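Local coordinates for protein hydrolase, alpha/beta hydrolase FOLD family (Staphylococcus aureus, PDB 2XMZ) that probably catalyses the elimination of pyruvate that forms 2-succinyl-6-hydroxy-2,4-cyclohexadiene-1-carboxylate in menaquinone biosynthesis, at residues L147-W152 / Q174-Q179. Sequence-based numbering, arbitrary orientation.
Sequences LFVNDW and QQRLSQ
Val-149 packs on Arg-176 and Leu-177, and Trp-152 on Arg-176, where helices 145-152 and 166-177 meet. Both belong to the helical cap inserted between strands 110-114 and 210-215 of the alpha/beta hydrolase fold. No hydrogen bond joins the two segments. The CA atoms of Val-149 and Arg-176, 6.6 Å apart, are the nearest across the two segments. Val-149 CG2 lies 3.6 Å from Arg-176 CB, and CG1 touches the same methylene from slightly farther off. Leu-177 comes in at about a right angle to the valine. Its CD2 methyl rests 3.8 Å from Val-149 CB and also meets both valine methyls.

Arg-176 stretches past Val-149 with an extended chain from CG to NE, which carries the guanidinium to the indole. With chi1 at -163°, Trp-152 CG lies anti to the backbone N and beside the carbonyl carbon, a setting in which the CD1 corner of the pyrrole ring reaches the arginine. The two planes stand 89° apart. This is an edge-on approach by the ring, not a stack of its face on the guanidinium. Phe-158 forms a cation-pi contact with the same arginine.

Within the first helix, Phe-148 CE2 lies over one face of Trp-152. Phe-25 meets the indole edge-to-face. The Trp-152 side chain comes close to the probable Ser-His-Asp triad of Ser-91, His-245 and Asp-218 but makes no contact with it.

At the end of the second segment, Gln-175 O accepts from Gln-179 NE2, tilted 25° to one side of the carbonyl plane, and from Ser-178 OG, well above the other side. Across the helix pair, Trp-152 CD1 sits over the centre of the Arg-176 guanidinium, 3.7 Å from CZ.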
loop_
_atom_site.group_PDB
_atom_site.type_symbol
_atom_site.label_atom_id
_atom_site.label_comp_id
_atom_site.label_asym_id
_atom_site.label_seq_id
_atom_site.Cartn_x
_atom_site.Cartn_y
_atom_site.Cartn_z
ATOM N N LEU A 147 13.799 11.269 14.981
ATOM C CA LEU A 147 13.444 10.634 16.250
ATOM C C LEU A 147 12.246 9.690 16.060
ATOM O O LEU A 147 12.211 8.592 16.611
ATOM C CB LEU A 147 13.197 11.690 17.340
ATOM C CG LEU A 147 14.418 12.553 17.756
ATOM C CD1 LEU A 147 14.000 13.768 18.578
ATOM C CD2 LEU A 147 15.538 11.778 18.480
ATOM N N PHE A 148 11.288 10.110 15.243
ATOM C CA PHE A 148 10.151 9.248 14.915
ATOM C C PHE A 148 10.580 7.945 14.259
ATOM O O PHE A 148 10.133 6.865 14.665
ATOM C CB PHE A 148 9.129 9.983 14.044
ATOM C CG PHE A 148 7.891 9.192 13.802
ATOM C CD1 PHE A 148 6.846 9.204 14.730
ATOM C CD2 PHE A 148 7.775 8.400 12.661
ATOM C CE1 PHE A 148 5.709 8.454 14.519
ATOM C CE2 PHE A 148 6.632 7.644 12.441
ATOM C CZ PHE A 148 5.595 7.677 13.375
ATOM N N VAL A 149 11.440 8.051 13.241
ATOM C CA VAL A 149 11.950 6.887 12.501
ATOM C C VAL A 149 12.741 5.956 13.432
ATOM O O VAL A 149 12.607 4.737 13.350
ATOM C CB VAL A 149 12.811 7.308 11.274
ATOM C CG1 VAL A 149 13.489 6.105 10.624
ATOM C CG2 VAL A 149 11.950 8.015 10.222
ATOM N N ASN A 150 13.546 6.534 14.327
ATOM C CA ASN A 150 14.269 5.734 15.309
ATOM C C ASN A 150 13.327 4.829 16.121
ATOM O O ASN A 150 13.587 3.625 16.273
ATOM C CB ASN A 150 15.131 6.631 16.206
ATOM C CG ASN A 150 16.312 7.232 15.459
ATOM O OD1 ASN A 150 16.669 6.790 14.362
ATOM N ND2 ASN A 150 16.931 8.239 16.056
ATOM N N ASP A 151 12.216 5.403 16.592
ATOM C CA ASP A 151 11.201 4.657 17.336
ATOM C C ASP A 151 10.412 3.705 16.414
ATOM O O ASP A 151 10.133 2.572 16.795
ATOM C CB ASP A 151 10.244 5.610 18.065
ATOM C CG ASP A 151 10.881 6.301 19.263
ATOM O OD1 ASP A 151 12.097 6.126 19.530
ATOM O OD2 ASP A 151 10.144 7.033 19.960
ATOM N N TRP A 152 10.074 4.174 15.208
ATOM C CA TRP A 152 9.326 3.388 14.222
ATOM C C TRP A 152 10.065 2.104 13.868
ATOM O O TRP A 152 9.452 1.027 13.820
ATOM C CB TRP A 152 9.090 4.209 12.960
ATOM C CG TRP A 152 8.023 3.693 12.043
ATOM C CD1 TRP A 152 8.205 3.121 10.817
ATOM C CD2 TRP A 152 6.605 3.752 12.252
ATOM N NE1 TRP A 152 6.985 2.820 10.247
ATOM C CE2 TRP A 152 5.988 3.188 11.112
ATOM C CE3 TRP A 152 5.797 4.229 13.292
ATOM C CZ2 TRP A 152 4.593 3.067 10.989
ATOM C CZ3 TRP A 152 4.403 4.107 13.167
ATOM C CH2 TRP A 152 3.822 3.536 12.021
ATOM N N GLN A 174 16.531 5.632 4.884
ATOM C CA GLN A 174 16.653 6.838 4.085
ATOM C C GLN A 174 15.304 7.282 3.540
ATOM O O GLN A 174 14.989 8.482 3.566
ATOM C CB GLN A 174 17.681 6.624 2.950
ATOM C CG GLN A 174 17.721 7.708 1.875
ATOM C CD GLN A 174 16.591 7.600 0.864
ATOM O OE1 GLN A 174 16.019 8.610 0.447
ATOM N NE2 GLN A 174 16.249 6.367 0.480
ATOM N N GLN A 175 14.518 6.317 3.050
ATOM C CA GLN A 175 13.198 6.580 2.500
ATOM C C GLN A 175 12.280 7.175 3.567
ATOM O O GLN A 175 11.505 8.099 3.286
ATOM C CB GLN A 175 12.590 5.309 1.915
ATOM C CG GLN A 175 13.008 4.992 0.461
ATOM C CD GLN A 175 12.742 3.546 0.049
ATOM O OE1 GLN A 175 11.987 2.820 0.709
ATOM N NE2 GLN A 175 13.363 3.123 -1.051
ATOM N N ARG A 176 12.382 6.655 4.788
ATOM C CA ARG A 176 11.610 7.175 5.919
ATOM C C ARG A 176 12.078 8.600 6.331
ATOM O O ARG A 176 11.259 9.509 6.532
ATOM C CB ARG A 176 11.706 6.205 7.112
ATOM C CG ARG A 176 11.125 4.784 6.829
ATOM C CD ARG A 176 11.288 3.899 8.055
ATOM N NE ARG A 176 10.522 2.653 7.979
ATOM C CZ ARG A 176 10.808 1.552 8.668
ATOM N NH1 ARG A 176 11.854 1.516 9.493
ATOM N NH2 ARG A 176 10.036 0.478 8.535
ATOM N N LEU A 177 13.397 8.782 6.438
ATOM C CA LEU A 177 13.997 10.054 6.885
ATOM C C LEU A 177 13.740 11.188 5.904
ATOM O O LEU A 177 13.764 12.375 6.272
ATOM C CB LEU A 177 15.504 9.890 7.122
ATOM C CG LEU A 177 15.937 8.989 8.299
ATOM C CD1 LEU A 177 17.468 8.861 8.378
ATOM C CD2 LEU A 177 15.377 9.490 9.609
ATOM N N SER A 178 13.495 10.833 4.645
ATOM C CA SER A 178 13.270 11.853 3.634
ATOM C C SER A 178 11.819 12.320 3.628
ATOM O O SER A 178 11.493 13.305 2.976
ATOM C CB SER A 178 13.641 11.338 2.258
ATOM O OG SER A 178 12.670 10.402 1.856
ATOM N N GLN A 179 10.946 11.635 4.362
ATOM C CA GLN A 179 9.554 12.069 4.421
ATOM C C GLN A 179 9.452 13.325 5.260
ATOM O O GLN A 179 10.228 13.522 6.181
ATOM C CB GLN A 179 8.640 10.966 4.981
ATOM C CG GLN A 179 8.653 9.662 4.180
ATOM C CD GLN A 179 8.456 9.879 2.677
ATOM O OE1 GLN A 179 7.587 10.652 2.262
ATOM N NE2 GLN A 179 9.260 9.184 1.860
#